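ULam111 (Flavobacterium sp., PDB 5WUT) probably hydrolyses the beta-1,3-glucosidic bonds of laminarin, as a family 16 glycoside hydrolase with a beta-jelly-roll fold. Local coordinates at residues T47-K50 with K55-I58; I58-E63 with Y67-I72; F101-S106 with I165-D170; F184-T187 with I193-Y196. One frame throughout, in Å; residues are numbered along the deposited sequence.

Contacts 1 and 2 are successive hairpins that share Ile58 and strand 55-63; their centres lie about 9 Å apart, and the backbone bond from Thr59 N to Asn48 O (2.8 Å) carries the pairing from one to the other. Contacts 3 and 4, centres about 11 Å apart, lie on the opposite side of the chain's centre and are tied by Trp167 NE1 to Tyr196 O at 2.9 Å. Arg71 NH2 packs on Trp102 CH2 at 3.7 Å, joining contact 2 to contact 3. Strand 97-105 of contact 3 pairs with strand 118-123, whose sequence carries the ExDxxE signature of family 16, so this contact probably backs the catalytic cleft.

Contact 1 (T47-K50 with K55-I58); sequences TNHK and KLVI
The paired backbones of Lys50 and Val57 are the tight part of this antiparallel beta hairpin, made by strands 49-52 and 55-63 of the jelly roll. They form a hydrogen-bonded pair: Val57 N gives a nearly straight bond to Lys50 O (2.9 Å, 171° at the hydrogen), and Lys50 N returns one to Val57 O at 3.0 Å. That same Val57 O takes a CA-H contact from His49 CA at 3.2 Å, so two donors converge on one carbonyl. On the buried face His49 lies level with Ile58, but its side chain passes Leu56 at a slant, with His49 CB 4.0 Å from Leu56 CD1. Behind them Leu56 and Ile58 go on into the interior, against Ile72 and Thr70 of strand 66-80, and the His49 ring meets that of Phe25. The solvent side is the outer length of the Lys50 chain, from CE to NZ. Lys50 CG sits between the backbone N and the carbonyl carbon (chi1 69°), which lays the chain alongside Val57, CG to CB at 4.0 Å, before NZ pairs with Glu52. Apolar and charged parts thus divide along one side chain: methylenes shield the buried valine, while the ammonium stays at the surface beside the Glu52 carboxylate.

Contact 2 (I58-E63 with Y67-I72); sequences ITAKKE and YTSTRI
Lys62 and Tyr67 run alongside each other in one direction, a non-hydrogen-bonded pair near the turn of the antiparallel hairpin between strands 55-63 and 66-80. The lysine chain leaves with CG opposite the backbone N (chi1 -177°), lays CG over one face of the phenol ring and then follows the rim, on that side, toward the hydroxyl. Its CG makes a CH-pi contact 4.0 Å from the ring centroid, and farther along Lys62 CE reaches Tyr67 OH at 3.6 Å. Both polar ends are held beyond the pair, NZ by Gly64 O and the hydroxyl by Asp219. With an alanine in place of Tyr67, the methylenes of Lys62 would probably lose the surface they rest on and Asp219 its phenol mate. Next along, Lys61 and Thr68 exchange two backbone bonds, each 3.0 Å between N and O. At the far end Ile58 and Thr70 approach at a slant, and the fit is tight: Ile58 CG2 stands 3.5 Å from Thr70 CB. The same methyl is 3.7 Å from Ser69 OG, which is hydrogen-bonded to Met206 O. Near the turn, then, lysine methylenes are held on an aromatic ring while both polar ends find partners; at Ile58 close apolar contact does the holding, with no hydrogen bond to Thr70.

Contact 3 (F101-S106 with I165-D170); sequences FWMLGS and IDWTKD
The Trp167 indole meets the end of Met103 at the corner of its six-membered ring: Met103 CE comes in obliquely, 4.2 Å from Trp167 CZ3. Tyr82 meets the same indole edge-to-face, and the Phe200 ring stands at about 80° to it. This is the interior of the beta-jelly-roll sandwich. Strand 97-105, flanked by strands 118-123 and 200-208, faces strand 161-167, flanked by strands 83-90 and 172-176, and no hydrogen bond passes between the two segments. The backbones stay well apart, with Met103 CA 11.7 Å from Trp167 CA, and side chains alone bridge the distance. Both side chains reach across, the indole somewhat farther than the thioether. The Met103 chain is extended as far as the sulfur, then turns at the thioether (chi3 79°), which carries the methyl toward the indole and leaves Met103 SD beside Ile165 CD1 at 4.2 Å. Ile165 and Trp167, two residues apart on one strand, both project inward and receive the methionine between them on two different atoms. Phe200 and Phe202 pack on Met103 from its own side, while Met172 and Phe174 lie against Ile165. Trp102, the preceding residue, takes the other face of its strand, where it touches Glu118 and Asp120 and bonds through NE1 to Asn205; that face is consistent with the substrate cleft of the family. Beyond Trp167 the strand gives way to an ST turn, in which Asp170 N donates to Thr168 OG1 at 3.2 Å.

Contact 4 (F184-T187 with I193-Y196); sequences FNPT and IWPY
Phe184 and Trp194 each carry CG opposite their own backbone N (chi1 -180° and -174°), and these extended side chains bring the two rings together between the legs of the loop joining strands 179-184 and 200-208. The two side chains pass antiparallel. Phe184 CD2 comes to the edge of the indole, near its plane, 3.8 Å from Trp194 CZ3. Pro186 works as a wedge on the same spot. Its CD sits 3.5 Å above the plane of the Phe184 ring, over the centre, while Pro186 CG lies 3.9 Å from Trp194 CE3; the proline stands square to the indole. The same Pro186 CG also presses on Ile193 CG2 at 3.6 Å. The backbone takes part as well: Ile193 O lies in the plane of the Phe184 ring at its edge, 3.9 Å from Phe184 CE2. Replacing Phe184 by an alanine would probably strip Pro186 CD of the face beneath it and open a gap beside the indole edge. Farther along, Tyr196 CB lies 3.7 Å above the plane of the Trp194 ring, toward its rim. Trp194 NE1 is hydrogen-bonded to Asp197, and Phe184 also touches Leu136. Lys189, from the intervening residues, forms a cation-pi contact with Trp194 and bonds through NZ to Pro186 O. No hydrogen bond links the two segments directly, so the loop is closed by apolar contact, with a single lysine adding a charged clasp across both legs.

Contact 1 (T47-K50 with K55-I58)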
loop_
_atom_site.group_PDB
_atom_site.type_symbol
_atom_site.label_atom_id
_atom_site.label_comp_id
_atom_site.label_asym_id
_atom_site.label_seq_id
_atom_site.Cartn_x
_atom_site.Cartn_y
_atom_site.Cartn_z
ATOM N N THR A 47 19.339 4.604 -28.688
ATOM C CA THR A 47 20.576 3.962 -28.258
ATOM C C THR A 47 20.809 4.030 -26.747
ATOM O O THR A 47 21.927 3.813 -26.269
ATOM C CB THR A 47 21.788 4.583 -28.990
ATOM O OG1 THR A 47 21.722 6.009 -28.879
ATOM C CG2 THR A 47 21.763 4.205 -30.462
ATOM N N ASN A 48 19.754 4.304 -25.978
ATOM C CA ASN A 48 19.877 4.343 -24.522
ATOM C C ASN A 48 19.149 3.200 -23.805
ATOM O O ASN A 48 19.020 3.210 -22.584
ATOM C CB ASN A 48 19.368 5.685 -23.977
ATOM C CG ASN A 48 20.419 6.782 -24.052
ATOM O OD1 ASN A 48 20.761 7.248 -25.140
ATOM N ND2 ASN A 48 20.912 7.215 -22.889
ATOM N N HIS A 49 18.686 2.211 -24.555
ATOM C CA HIS A 49 18.001 1.085 -23.923
ATOM C C HIS A 49 18.591 -0.243 -24.373
ATOM O O HIS A 49 19.252 -0.329 -25.411
ATOM C CB HIS A 49 16.528 1.101 -24.274
ATOM C CG HIS A 49 16.292 0.701 -25.687
ATOM N ND1 HIS A 49 16.555 1.544 -26.741
ATOM C CD2 HIS A 49 15.892 -0.476 -26.224
ATOM C CE1 HIS A 49 16.307 0.912 -27.876
ATOM N NE2 HIS A 49 15.899 -0.312 -27.590
ATOM N N LYS A 50 18.326 -1.281 -23.593
ATOM C CA LYS A 50 18.705 -2.640 -23.964
ATOM C C LYS A 50 17.695 -3.632 -23.403
ATOM O O LYS A 50 16.980 -3.336 -22.442
ATOM C CB LYS A 50 20.097 -2.980 -23.444
ATOM C CG LYS A 50 20.158 -3.096 -21.940
ATOM C CD LYS A 50 21.574 -3.333 -21.435
ATOM C CE LYS A 50 21.766 -2.696 -20.063
ATOM N NZ LYS A 50 22.956 -3.234 -19.356
ATOM N N LYS A 55 14.166 -8.015 -19.050
ATOM C CA LYS A 55 13.759 -6.655 -18.703
ATOM C C LYS A 55 14.081 -5.687 -19.830
ATOM O O LYS A 55 15.113 -5.823 -20.498
ATOM C CB LYS A 55 14.464 -6.168 -17.426
ATOM C CG LYS A 55 13.837 -6.562 -16.079
ATOM C CD LYS A 55 13.725 -8.049 -15.914
ATOM C CE LYS A 55 13.440 -8.437 -14.483
ATOM N NZ LYS A 55 14.108 -9.721 -14.202
ATOM N N LEU A 56 13.213 -4.698 -20.018
ATOM C CA LEU A 56 13.603 -3.482 -20.720
ATOM C C LEU A 56 14.419 -2.631 -19.750
ATOM O O LEU A 56 13.946 -2.293 -18.669
ATOM C CB LEU A 56 12.380 -2.704 -21.230
ATOM C CG LEU A 56 12.665 -1.268 -21.707
ATOM C CD1 LEU A 56 13.523 -1.270 -22.984
ATOM C CD2 LEU A 56 11.368 -0.525 -21.941
ATOM N N VAL A 57 15.659 -2.310 -20.116
ATOM C CA VAL A 57 16.484 -1.458 -19.270
ATOM C C VAL A 57 16.786 -0.152 -19.987
ATOM O O VAL A 57 17.448 -0.130 -21.021
ATOM C CB VAL A 57 17.809 -2.142 -18.855
ATOM C CG1 VAL A 57 18.625 -1.209 -17.943
ATOM C CG2 VAL A 57 17.529 -3.471 -18.157
ATOM N N ILE A 58 16.270 0.939 -19.433
ATOM C CA ILE A 58 16.537 2.265 -19.966
ATOM C C ILE A 58 17.624 2.907 -19.132
ATOM O O ILE A 58 17.523 2.940 -17.903
ATOM C CB ILE A 58 15.282 3.142 -19.939
ATOM C CG1 ILE A 58 14.203 2.542 -20.853
ATOM C CG2 ILE A 58 15.625 4.595 -20.321
ATOM C CD1 ILE A 58 12.847 3.190 -20.712
#

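Contact 2 (I58-E63 with Y67-I72)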
loop_
_atom_site.group_PDB
_atom_site.type_symbol
_atom_site.label_atom_id
_atom_site.label_comp_id
_atom_site.label_asym_id
_atom_site.label_seq_id
_atom_site.Cartn_x
_atom_site.Cartn_y
_atom_site.Cartn_z
ATOM N N ILE A 58 16.270 0.939 -19.433
ATOM C CA ILE A 58 16.537 2.265 -19.966
ATOM C C ILE A 58 17.624 2.907 -19.132
ATOM O O ILE A 58 17.523 2.940 -17.903
ATOM C CB ILE A 58 15.282 3.142 -19.939
ATOM C CG1 ILE A 58 14.203 2.542 -20.853
ATOM C CG2 ILE A 58 15.625 4.595 -20.321
ATOM C CD1 ILE A 58 12.847 3.190 -20.712
ATOM N N THR A 59 18.670 3.413 -19.785
ATOM C CA THR A 59 19.750 4.059 -19.046
ATOM C C THR A 59 19.830 5.553 -19.346
ATOM O O THR A 59 19.889 5.968 -20.512
ATOM C CB THR A 59 21.114 3.411 -19.358
ATOM O OG1 THR A 59 21.089 2.036 -18.952
ATOM C CG2 THR A 59 22.226 4.119 -18.597
ATOM N N ALA A 60 19.788 6.346 -18.279
ATOM C CA ALA A 60 19.988 7.788 -18.361
ATOM C C ALA A 60 21.484 8.059 -18.260
ATOM O O ALA A 60 22.136 7.556 -17.353
ATOM C CB ALA A 60 19.224 8.499 -17.244
ATOM N N LYS A 61 22.015 8.807 -19.226
ATOM C CA LYS A 61 23.453 9.052 -19.308
ATOM C C LYS A 61 23.756 10.533 -19.421
ATOM O O LYS A 61 22.957 11.307 -19.937
ATOM C CB LYS A 61 24.065 8.336 -20.517
ATOM C CG LYS A 61 23.821 6.835 -20.593
ATOM C CD LYS A 61 24.483 6.266 -21.854
ATOM C CE LYS A 61 23.697 5.100 -22.461
ATOM N NZ LYS A 61 24.156 4.765 -23.855
ATOM N N LYS A 62 24.946 10.908 -18.963
ATOM C CA LYS A 62 25.465 12.235 -19.219
ATOM C C LYS A 62 26.819 12.109 -19.921
ATOM O O LYS A 62 27.713 11.421 -19.440
ATOM C CB LYS A 62 25.593 13.024 -17.922
ATOM C CG LYS A 62 26.066 14.460 -18.134
ATOM C CD LYS A 62 26.482 15.093 -16.810
ATOM C CE LYS A 62 26.997 16.511 -17.005
ATOM N NZ LYS A 62 28.450 16.505 -17.344
ATOM N N GLU A 63 26.933 12.751 -21.077
ATOM C CA GLU A 63 28.149 12.723 -21.884
ATOM C C GLU A 63 28.477 14.168 -22.256
ATOM O O GLU A 63 27.777 14.809 -23.044
ATOM C CB GLU A 63 27.942 11.825 -23.111
ATOM C CG GLU A 63 27.879 10.330 -22.733
ATOM C CD GLU A 63 26.933 9.486 -23.603
ATOM O OE1 GLU A 63 25.830 9.961 -23.963
ATOM O OE2 GLU A 63 27.294 8.333 -23.920
ATOM N N TYR A 67 22.660 15.153 -22.106
ATOM C CA TYR A 67 21.941 14.112 -21.390
ATOM C C TYR A 67 21.108 13.307 -22.369
ATOM O O TYR A 67 20.486 13.890 -23.248
ATOM C CB TYR A 67 21.032 14.726 -20.332
ATOM C CG TYR A 67 21.751 15.488 -19.248
ATOM C CD1 TYR A 67 22.039 16.839 -19.402
ATOM C CD2 TYR A 67 22.132 14.860 -18.064
ATOM C CE1 TYR A 67 22.692 17.542 -18.417
ATOM C CE2 TYR A 67 22.788 15.565 -17.052
ATOM C CZ TYR A 67 23.064 16.908 -17.244
ATOM O OH TYR A 67 23.700 17.620 -16.253
ATOM N N THR A 68 21.061 11.987 -22.190
ATOM C CA THR A 68 20.270 11.127 -23.070
ATOM C C THR A 68 19.480 10.066 -22.303
ATOM O O THR A 68 19.878 9.625 -21.228
ATOM C CB THR A 68 21.151 10.415 -24.121
ATOM O OG1 THR A 68 22.261 9.781 -23.475
ATOM C CG2 THR A 68 21.665 11.425 -25.178
ATOM N N SER A 69 18.369 9.652 -22.894
ATOM C CA SER A 69 17.517 8.654 -22.265
ATOM C C SER A 69 16.599 8.073 -23.330
ATOM O O SER A 69 16.847 8.266 -24.525
ATOM C CB SER A 69 16.731 9.275 -21.104
ATOM O OG SER A 69 16.124 8.261 -20.293
ATOM N N THR A 70 15.554 7.366 -22.892
ATOM C CA THR A 70 14.612 6.681 -23.783
ATOM C C THR A 70 13.183 7.070 -23.460
ATOM O O THR A 70 12.826 7.223 -22.276
ATOM C CB THR A 70 14.726 5.141 -23.659
ATOM O OG1 THR A 70 16.097 4.749 -23.780
ATOM C CG2 THR A 70 13.869 4.408 -24.720
ATOM N N ARG A 71 12.374 7.223 -24.504
ATOM C CA ARG A 71 10.935 7.427 -24.381
ATOM C C ARG A 71 10.237 6.636 -25.482
ATOM O O ARG A 71 10.455 6.888 -26.672
ATOM C CB ARG A 71 10.596 8.918 -24.483
ATOM C CG ARG A 71 9.092 9.229 -24.445
ATOM C CD ARG A 71 8.887 10.725 -24.252
ATOM N NE ARG A 71 7.505 11.117 -24.501
ATOM C CZ ARG A 71 6.891 12.114 -23.864
ATOM N NH1 ARG A 71 7.534 12.808 -22.937
ATOM N NH2 ARG A 71 5.634 12.412 -24.156
ATOM N N ILE A 72 9.404 5.677 -25.086
ATOM C CA ILE A 72 8.722 4.823 -26.050
ATOM C C ILE A 72 7.231 4.812 -25.761
ATOM O O ILE A 72 6.820 4.985 -24.612
ATOM C CB ILE A 72 9.282 3.389 -26.031
ATOM C CG1 ILE A 72 9.280 2.795 -24.614
ATOM C CG2 ILE A 72 10.713 3.372 -26.575
ATOM C CD1 ILE A 72 9.565 1.286 -24.621
#

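Contact 3 (F101-S106 with I165-D170)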
loop_
_atom_site.group_PDB
_atom_site.type_symbol
_atom_site.label_atom_id
_atom_site.label_comp_id
_atom_site.label_asym_id
_atom_site.label_seq_id
_atom_site.Cartn_x
_atom_site.Cartn_y
_atom_site.Cartn_z
ATOM N N PHE A 101 5.794 5.489 -16.022
ATOM C CA PHE A 101 4.971 4.601 -16.843
ATOM C C PHE A 101 3.563 5.167 -16.792
ATOM O O PHE A 101 3.005 5.359 -15.709
ATOM C CB PHE A 101 5.021 3.147 -16.327
ATOM C CG PHE A 101 3.915 2.268 -16.868
ATOM C CD1 PHE A 101 3.802 2.043 -18.229
ATOM C CD2 PHE A 101 2.989 1.673 -16.014
ATOM C CE1 PHE A 101 2.785 1.237 -18.739
ATOM C CE2 PHE A 101 1.965 0.868 -16.523
ATOM C CZ PHE A 101 1.875 0.652 -17.888
ATOM N N TRP A 102 2.992 5.467 -17.948
ATOM C CA TRP A 102 1.773 6.259 -17.979
ATOM C C TRP A 102 1.019 6.054 -19.280
ATOM O O TRP A 102 1.442 5.248 -20.113
ATOM C CB TRP A 102 2.120 7.748 -17.741
ATOM C CG TRP A 102 3.196 8.354 -18.630
ATOM C CD1 TRP A 102 4.506 7.986 -18.709
ATOM C CD2 TRP A 102 3.039 9.485 -19.494
ATOM N NE1 TRP A 102 5.181 8.812 -19.603
ATOM C CE2 TRP A 102 4.294 9.736 -20.094
ATOM C CE3 TRP A 102 1.949 10.297 -19.834
ATOM C CZ2 TRP A 102 4.490 10.763 -21.015
ATOM C CZ3 TRP A 102 2.145 11.328 -20.753
ATOM C CH2 TRP A 102 3.416 11.547 -21.327
ATOM N N MET A 103 -0.141 6.698 -19.414
ATOM C CA MET A 103 -0.992 6.516 -20.594
ATOM C C MET A 103 -1.571 7.821 -21.106
ATOM O O MET A 103 -1.816 8.734 -20.325
ATOM C CB MET A 103 -2.143 5.540 -20.287
ATOM C CG MET A 103 -1.664 4.188 -19.827
ATOM S SD MET A 103 -2.994 3.013 -19.555
ATOM C CE MET A 103 -3.354 2.511 -21.234
ATOM N N LEU A 104 -1.783 7.896 -22.423
ATOM C CA LEU A 104 -2.411 9.053 -23.059
ATOM C C LEU A 104 -3.596 8.650 -23.914
ATOM O O LEU A 104 -3.613 7.556 -24.479
ATOM C CB LEU A 104 -1.393 9.808 -23.921
ATOM C CG LEU A 104 -0.459 10.720 -23.143
ATOM C CD1 LEU A 104 0.704 11.177 -24.045
ATOM C CD2 LEU A 104 -1.246 11.925 -22.630
ATOM N N GLY A 105 -4.588 9.526 -24.009
ATOM C CA GLY A 105 -5.799 9.222 -24.759
ATOM C C GLY A 105 -5.549 9.067 -26.247
ATOM O O GLY A 105 -4.779 9.819 -26.842
ATOM N N SER A 106 -6.221 8.096 -26.856
ATOM C CA SER A 106 -6.025 7.796 -28.273
ATOM C C SER A 106 -6.299 8.998 -29.193
ATOM O O SER A 106 -5.672 9.149 -30.256
ATOM C CB SER A 106 -6.924 6.628 -28.678
ATOM O OG SER A 106 -6.678 6.250 -30.025
ATOM N N ILE A 165 -3.407 0.043 -12.389
ATOM C CA ILE A 165 -4.704 0.703 -12.312
ATOM C C ILE A 165 -5.813 -0.302 -12.577
ATOM O O ILE A 165 -5.617 -1.274 -13.302
ATOM C CB ILE A 165 -4.854 1.869 -13.313
ATOM C CG1 ILE A 165 -4.562 1.414 -14.746
ATOM C CG2 ILE A 165 -3.934 3.009 -12.924
ATOM C CD1 ILE A 165 -4.892 2.472 -15.801
ATOM N N ASP A 166 -6.967 -0.072 -11.964
ATOM C CA ASP A 166 -8.191 -0.745 -12.386
ATOM C C ASP A 166 -9.072 0.346 -12.945
ATOM O O ASP A 166 -9.511 1.246 -12.229
ATOM C CB ASP A 166 -8.867 -1.497 -11.243
ATOM C CG ASP A 166 -9.944 -2.464 -11.747
ATOM O OD1 ASP A 166 -9.894 -2.846 -12.933
ATOM O OD2 ASP A 166 -10.805 -2.875 -10.956
ATOM N N TRP A 167 -9.306 0.268 -14.245
ATOM C CA TRP A 167 -9.919 1.335 -15.012
ATOM C C TRP A 167 -11.249 0.856 -15.556
ATOM O O TRP A 167 -11.310 -0.130 -16.301
ATOM C CB TRP A 167 -8.956 1.733 -16.136
ATOM C CG TRP A 167 -9.465 2.640 -17.226
ATOM C CD1 TRP A 167 -10.538 3.496 -17.195
ATOM C CD2 TRP A 167 -8.885 2.776 -18.520
ATOM N NE1 TRP A 167 -10.662 4.148 -18.402
ATOM C CE2 TRP A 167 -9.656 3.723 -19.234
ATOM C CE3 TRP A 167 -7.789 2.174 -19.152
ATOM C CZ2 TRP A 167 -9.368 4.079 -20.546
ATOM C CZ3 TRP A 167 -7.506 2.533 -20.449
ATOM C CH2 TRP A 167 -8.287 3.477 -21.134
ATOM N N THR A 168 -12.326 1.528 -15.152
ATOM C CA THR A 168 -13.661 1.223 -15.674
ATOM C C THR A 168 -14.339 2.496 -16.160
ATOM O O THR A 168 -13.776 3.579 -16.078
ATOM C CB THR A 168 -14.568 0.558 -14.613
ATOM O OG1 THR A 168 -14.898 1.529 -13.610
ATOM C CG2 THR A 168 -13.880 -0.624 -13.963
ATOM N N LYS A 169 -15.551 2.359 -16.680
ATOM C CA LYS A 169 -16.302 3.523 -17.126
ATOM C C LYS A 169 -16.678 4.443 -15.974
ATOM O O LYS A 169 -17.027 5.594 -16.199
ATOM C CB LYS A 169 -17.563 3.085 -17.856
ATOM C CG LYS A 169 -18.616 2.517 -16.942
ATOM C CD LYS A 169 -19.850 2.078 -17.740
ATOM C CE LYS A 169 -20.950 1.601 -16.799
ATOM N NZ LYS A 169 -21.868 0.635 -17.465
ATOM N N ASP A 170 -16.595 3.937 -14.743
ATOM C CA ASP A 170 -17.061 4.695 -13.583
ATOM C C ASP A 170 -15.943 5.216 -12.680
ATOM O O ASP A 170 -16.128 6.202 -11.965
ATOM C CB ASP A 170 -18.011 3.846 -12.750
ATOM C CG ASP A 170 -19.295 3.520 -13.486
ATOM O OD1 ASP A 170 -19.898 4.431 -14.096
ATOM O OD2 ASP A 170 -19.673 2.340 -13.474
#

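Contact 4 (F184-T187 with I193-Y196)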
loop_
_atom_site.group_PDB
_atom_site.type_symbol
_atom_site.label_atom_id
_atom_site.label_comp_id
_atom_site.label_asym_id
_atom_site.label_seq_id
_atom_site.Cartn_x
_atom_site.Cartn_y
_atom_site.Cartn_z
ATOM N N PHE A 184 -10.060 7.844 -8.291
ATOM C CA PHE A 184 -10.701 8.995 -8.916
ATOM C C PHE A 184 -12.030 8.512 -9.468
ATOM O O PHE A 184 -12.082 7.602 -10.306
ATOM C CB PHE A 184 -9.807 9.599 -10.015
ATOM C CG PHE A 184 -10.401 10.801 -10.712
ATOM C CD1 PHE A 184 -10.730 11.942 -10.001
ATOM C CD2 PHE A 184 -10.586 10.793 -12.091
ATOM C CE1 PHE A 184 -11.269 13.054 -10.645
ATOM C CE2 PHE A 184 -11.117 11.897 -12.746
ATOM C CZ PHE A 184 -11.454 13.031 -12.020
ATOM N N ASN A 185 -13.109 9.088 -8.952
ATOM C CA ASN A 185 -14.453 8.698 -9.340
ATOM C C ASN A 185 -15.363 9.908 -9.275
ATOM O O ASN A 185 -16.143 10.058 -8.334
ATOM C CB ASN A 185 -14.973 7.582 -8.424
ATOM C CG ASN A 185 -16.341 7.067 -8.840
ATOM O OD1 ASN A 185 -17.009 7.654 -9.689
ATOM N ND2 ASN A 185 -16.760 5.958 -8.239
ATOM N N PRO A 186 -15.259 10.786 -10.266
ATOM C CA PRO A 186 -16.133 11.962 -10.262
ATOM C C PRO A 186 -17.572 11.616 -10.625
ATOM O O PRO A 186 -17.804 10.770 -11.476
ATOM C CB PRO A 186 -15.502 12.863 -11.323
ATOM C CG PRO A 186 -14.794 11.911 -12.258
ATOM C CD PRO A 186 -14.286 10.805 -11.376
ATOM N N THR A 187 -18.529 12.298 -10.006
ATOM C CA THR A 187 -19.934 12.010 -10.248
ATOM C C THR A 187 -20.354 12.633 -11.575
ATOM O O THR A 187 -21.239 12.128 -12.264
ATOM C CB THR A 187 -20.822 12.539 -9.112
ATOM O OG1 THR A 187 -20.530 13.924 -8.894
ATOM C CG2 THR A 187 -20.551 11.762 -7.827
ATOM N N ILE A 193 -13.933 16.488 -17.604
ATOM C CA ILE A 193 -13.607 15.844 -16.334
ATOM C C ILE A 193 -13.152 14.403 -16.545
ATOM O O ILE A 193 -12.261 13.905 -15.849
ATOM C CB ILE A 193 -14.835 15.891 -15.404
ATOM C CG1 ILE A 193 -15.077 17.332 -14.971
ATOM C CG2 ILE A 193 -14.662 14.996 -14.183
ATOM C CD1 ILE A 193 -16.398 17.545 -14.287
ATOM N N TRP A 194 -13.740 13.753 -17.542
ATOM C CA TRP A 194 -13.548 12.318 -17.740
ATOM C C TRP A 194 -13.391 11.966 -19.207
ATOM O O TRP A 194 -14.349 11.534 -19.856
ATOM C CB TRP A 194 -14.735 11.553 -17.135
ATOM C CG TRP A 194 -14.612 10.047 -17.125
ATOM C CD1 TRP A 194 -15.102 9.180 -18.055
ATOM C CD2 TRP A 194 -13.999 9.240 -16.109
ATOM N NE1 TRP A 194 -14.828 7.881 -17.691
ATOM C CE2 TRP A 194 -14.147 7.894 -16.502
ATOM C CE3 TRP A 194 -13.336 9.525 -14.913
ATOM C CZ2 TRP A 194 -13.654 6.831 -15.740
ATOM C CZ3 TRP A 194 -12.849 8.471 -14.156
ATOM C CH2 TRP A 194 -13.010 7.139 -14.578
ATOM N N PRO A 195 -12.183 12.168 -19.742
ATOM C CA PRO A 195 -11.881 11.754 -21.112
ATOM C C PRO A 195 -11.517 10.271 -21.188
ATOM O O PRO A 195 -10.808 9.885 -22.116
ATOM C CB PRO A 195 -10.670 12.613 -21.470
ATOM C CG PRO A 195 -9.965 12.782 -20.133
ATOM C CD PRO A 195 -11.082 12.949 -19.145
ATOM N N TYR A 196 -11.962 9.467 -20.226
ATOM C CA TYR A 196 -11.442 8.110 -20.095
ATOM C C TYR A 196 -12.351 7.003 -20.640
ATOM O O TYR A 196 -12.174 5.838 -20.286
ATOM C CB TYR A 196 -11.105 7.838 -18.618
ATOM C CG TYR A 196 -10.059 8.815 -18.120
ATOM C CD1 TYR A 196 -8.760 8.763 -18.601
ATOM C CD2 TYR A 196 -10.377 9.809 -17.208
ATOM C CE1 TYR A 196 -7.796 9.664 -18.183
ATOM C CE2 TYR A 196 -9.405 10.727 -16.777
ATOM C CZ TYR A 196 -8.114 10.641 -17.271
ATOM O OH TYR A 196 -7.153 11.541 -16.869
#